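Local structure of NreA (Staphylococcus aureus subsp. aureus, 6K2H) at residues A104-P109 and L120-R125. The protein is a GAF-domain signalling protein that probably binds nitrate and acts as a nitrate sensor in Staphylococcus aureus. The protein carries 1 engineered substitution. Numbering follows the deposited sequence.
Sequences AVLAVP and LLFGQR
Strands 104-112 and 115-124 form a beta hairpin in the antiparallel sheet of the GAF domain; within it Ala104 to Val108 pair with Gln124 to Leu120. The axes of segments 104-109 and 120-124 make 170° between their N-to-C directions and come within 4.6 Å. Three hydrogen-bonded pairs set the register: Ala104 with Gln124, Leu106 with Phe122, and Val108 with Leu120. In the central pair Leu106 N reaches Phe122 O at 2.9 Å, and Phe122 N returns a nearly straight bond to Leu106 O at 2.8 Å. One bond is weak at the Gln124 end, Ala104 N to Gln124 O at 3.4 Å, although the reciprocal Gln124 N to Ala104 O has an N-H...O angle of 167°. Phe122 O also receives the CA-H of Val105, a contact of 3.3 Å between CA and O.

On the face carrying Leu106, Val108, Leu120 and Phe122, paired side chains lie alongside one another. Val108 CG2 sits between its own backbone N and carbonyl carbon, from where it meets Leu120 CB at 3.7 Å; Leu106 CD2 approaches Phe122 CD2 obliquely to the ring. The other face is bridged by Leu121. With its CG anti to the backbone N (chi1 168°), its CD1 leans over the partner strand, 3.7 Å from Val105 CB and 4.1 Å from Ala107 CB, whereas Gly123, opposite Val105, contributes no side chain.

Both arms are interior strands: Val105 and Ala107 bond through their backbones to strand 77-79, Leu121 and Gly123 to strand 27-33. Helix 96-99 packs on the Leu121 face, through Leu97 on Val105 and Ile96 on Leu121, while on the other face Ile139 of helix 136-140 packs on Val108 and Tyr25 stacks with Phe122.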
ATOM      1  N   ALA A 104      -1.689  -9.654   6.380  1.00 20.45           N
ATOM      2  CA  ALA A 104      -1.464 -10.024   4.956  1.00 19.95           C
ATOM      3  C   ALA A 104      -1.545  -8.755   4.145  1.00 20.94           C
ATOM      4  O   ALA A 104      -2.290  -7.823   4.499  1.00 20.13           O
ATOM      5  CB  ALA A 104      -2.509 -11.002   4.477  1.00 19.70           C
ATOM      6  N   VAL A 105      -0.812  -8.693   3.051  1.00 18.11           N
ATOM      7  CA  VAL A 105      -0.807  -7.503   2.196  1.00 19.00           C
ATOM      8  C   VAL A 105      -0.636  -7.826   0.715  1.00 21.39           C
ATOM      9  O   VAL A 105       0.019  -8.837   0.351  1.00 20.04           O
ATOM     10  CB  VAL A 105       0.260  -6.419   2.583  1.00 22.92           C
ATOM     11  CG1 VAL A 105       0.008  -5.848   3.963  1.00 23.72           C
ATOM     12  CG2 VAL A 105       1.636  -6.969   2.559  1.00 29.00           C
ATOM     13  N   LEU A 106      -1.237  -6.988  -0.110  1.00 19.09           N
ATOM     14  CA  LEU A 106      -1.153  -7.043  -1.572  1.00 19.83           C
ATOM     15  C   LEU A 106      -0.815  -5.593  -1.950  1.00 20.75           C
ATOM     16  O   LEU A 106      -1.662  -4.685  -1.791  1.00 19.77           O
ATOM     17  CB  LEU A 106      -2.492  -7.443  -2.195  1.00 21.15           C
ATOM     18  CG  LEU A 106      -2.671  -7.188  -3.703  1.00 22.70           C
ATOM     19  CD1 LEU A 106      -1.640  -7.938  -4.484  1.00 22.16           C
ATOM     20  CD2 LEU A 106      -4.071  -7.578  -4.118  1.00 23.44           C
ATOM     21  N   ALA A 107       0.388  -5.364  -2.480  1.00 18.84           N
ATOM     22  CA  ALA A 107       0.756  -4.012  -2.907  1.00 19.62           C
ATOM     23  C   ALA A 107       0.979  -3.997  -4.424  1.00 21.23           C
ATOM     24  O   ALA A 107       1.738  -4.795  -4.948  1.00 22.65           O
ATOM     25  CB  ALA A 107       1.957  -3.571  -2.227  1.00 22.11           C
ATOM     26  N   VAL A 108       0.216  -3.138  -5.089  1.00 20.15           N
ATOM     27  CA  VAL A 108       0.259  -3.104  -6.568  1.00 21.68           C
ATOM     28  C   VAL A 108       0.696  -1.772  -7.146  1.00 19.11           C
ATOM     29  O   VAL A 108       0.330  -0.722  -6.612  1.00 20.29           O
ATOM     30  CB  VAL A 108      -1.097  -3.492  -7.132  1.00 21.54           C
ATOM     31  CG1 VAL A 108      -1.505  -4.886  -6.708  1.00 26.90           C
ATOM     32  CG2 VAL A 108      -2.195  -2.483  -6.782  1.00 23.10           C
ATOM     33  N   PRO A 109       1.481  -1.784  -8.240  1.00 22.18           N
ATOM     34  CA  PRO A 109       1.894  -0.513  -8.843  1.00 21.37           C
ATOM     35  C   PRO A 109       0.715   0.165  -9.503  1.00 20.56           C
ATOM     36  O   PRO A 109      -0.200  -0.507 -10.083  1.00 22.42           O
ATOM     37  CB  PRO A 109       2.922  -0.932  -9.858  1.00 23.38           C
ATOM     38  CG  PRO A 109       2.584  -2.308 -10.245  1.00 28.57           C
ATOM     39  CD  PRO A 109       2.093  -2.932  -8.940  1.00 24.67           C
ATOM     40  N   LEU A 120      -0.855   1.135  -4.686  1.00 20.20           N
ATOM     41  CA  LEU A 120      -2.083   0.800  -3.987  1.00 18.73           C
ATOM     42  C   LEU A 120      -1.883  -0.441  -3.116  1.00 21.54           C
ATOM     43  O   LEU A 120      -1.509  -1.543  -3.611  1.00 20.45           O
ATOM     44  CB  LEU A 120      -3.207   0.537  -4.970  1.00 20.92           C
ATOM     45  CG  LEU A 120      -4.517   0.037  -4.515  1.00 20.00           C
ATOM     46  CD1 LEU A 120      -5.198   1.015  -3.580  1.00 24.98           C
ATOM     47  CD2 LEU A 120      -5.437  -0.227  -5.730  1.00 23.75           C
ATOM     48  N   LEU A 121      -2.036  -0.253  -1.828  1.00 20.52           N
ATOM     49  CA  LEU A 121      -1.820  -1.324  -0.825  1.00 19.81           C
ATOM     50  C   LEU A 121      -3.168  -1.768  -0.276  1.00 20.24           C
ATOM     51  O   LEU A 121      -4.018  -0.896   0.066  1.00 20.53           O
ATOM     52  CB  LEU A 121      -0.926  -0.826   0.274  1.00 21.58           C
ATOM     53  CG  LEU A 121      -0.908  -1.769   1.481  1.00 25.07           C
ATOM     54  CD1 LEU A 121      -0.201  -2.996   1.152  1.00 27.08           C
ATOM     55  CD2 LEU A 121      -0.268  -1.070   2.695  1.00 31.07           C
ATOM     56  N   PHE A 122      -3.433  -3.086  -0.353  1.00 17.94           N
ATOM     57  CA  PHE A 122      -4.600  -3.714   0.308  1.00 20.09           C
ATOM     58  C   PHE A 122      -4.045  -4.513   1.470  1.00 20.56           C
ATOM     59  O   PHE A 122      -3.070  -5.297   1.323  1.00 19.92           O
ATOM     60  CB  PHE A 122      -5.349  -4.639  -0.670  1.00 21.89           C
ATOM     61  CG  PHE A 122      -6.065  -3.899  -1.770  1.00 21.53           C
ATOM     62  CD1 PHE A 122      -7.268  -3.263  -1.472  1.00 27.65           C
ATOM     63  CD2 PHE A 122      -5.630  -3.940  -3.064  1.00 30.40           C
ATOM     64  CE1 PHE A 122      -7.971  -2.607  -2.486  1.00 26.52           C
ATOM     65  CE2 PHE A 122      -6.338  -3.310  -4.088  1.00 29.37           C
ATOM     66  CZ  PHE A 122      -7.513  -2.646  -3.786  1.00 29.06           C
ATOM     67  N   GLY A 123      -4.625  -4.324   2.643  1.00 18.95           N
ATOM     68  CA  GLY A 123      -4.182  -5.054   3.829  1.00 19.74           C
ATOM     69  C   GLY A 123      -5.269  -5.752   4.633  1.00 21.08           C
ATOM     70  O   GLY A 123      -6.373  -5.233   4.719  1.00 19.94           O
ATOM     71  N   GLN A 124      -4.972  -6.930   5.156  1.00 19.26           N
ATOM     72  CA  GLN A 124      -5.857  -7.615   6.104  1.00 19.00           C
ATOM     73  C   GLN A 124      -5.304  -7.545   7.499  1.00 18.55           C
ATOM     74  O   GLN A 124      -4.057  -7.522   7.691  1.00 19.34           O
ATOM     75  CB  GLN A 124      -6.068  -9.085   5.734  1.00 18.61           C
ATOM     76  CG  GLN A 124      -6.675  -9.291   4.345  1.00 19.10           C
ATOM     77  CD  GLN A 124      -8.127  -8.920   4.235  1.00 22.51           C
ATOM     78  OE1 GLN A 124      -8.566  -7.864   4.705  1.00 21.71           O
ATOM     79  NE2 GLN A 124      -8.921  -9.804   3.613  1.00 24.25           N
ATOM     80  N   ARG A 125      -6.216  -7.620   8.469  1.00 19.93           N
ATOM     81  CA  ARG A 125      -5.857  -7.774   9.856  1.00 20.66           C
ATOM     82  C   ARG A 125      -6.379  -9.102  10.379  1.00 20.41           C
ATOM     83  O   ARG A 125      -7.166  -9.779   9.745  1.00 21.25           O
ATOM     84  CB  ARG A 125      -6.482  -6.634  10.682  1.00 21.14           C
ATOM     85  CG  ARG A 125      -5.889  -5.281  10.272  1.00 20.06           C
ATOM     86  CD  ARG A 125      -6.154  -4.210  11.323  1.00 22.17           C
ATOM     87  NE  ARG A 125      -5.920  -2.900  10.727  1.00 20.83           N
ATOM     88  CZ  ARG A 125      -6.834  -2.167  10.084  1.00 21.73           C
ATOM     89  NH1 ARG A 125      -8.109  -2.562   9.986  1.00 20.90           N
ATOM     90  NH2 ARG A 125      -6.441  -1.051   9.500  1.00 21.75           N
TER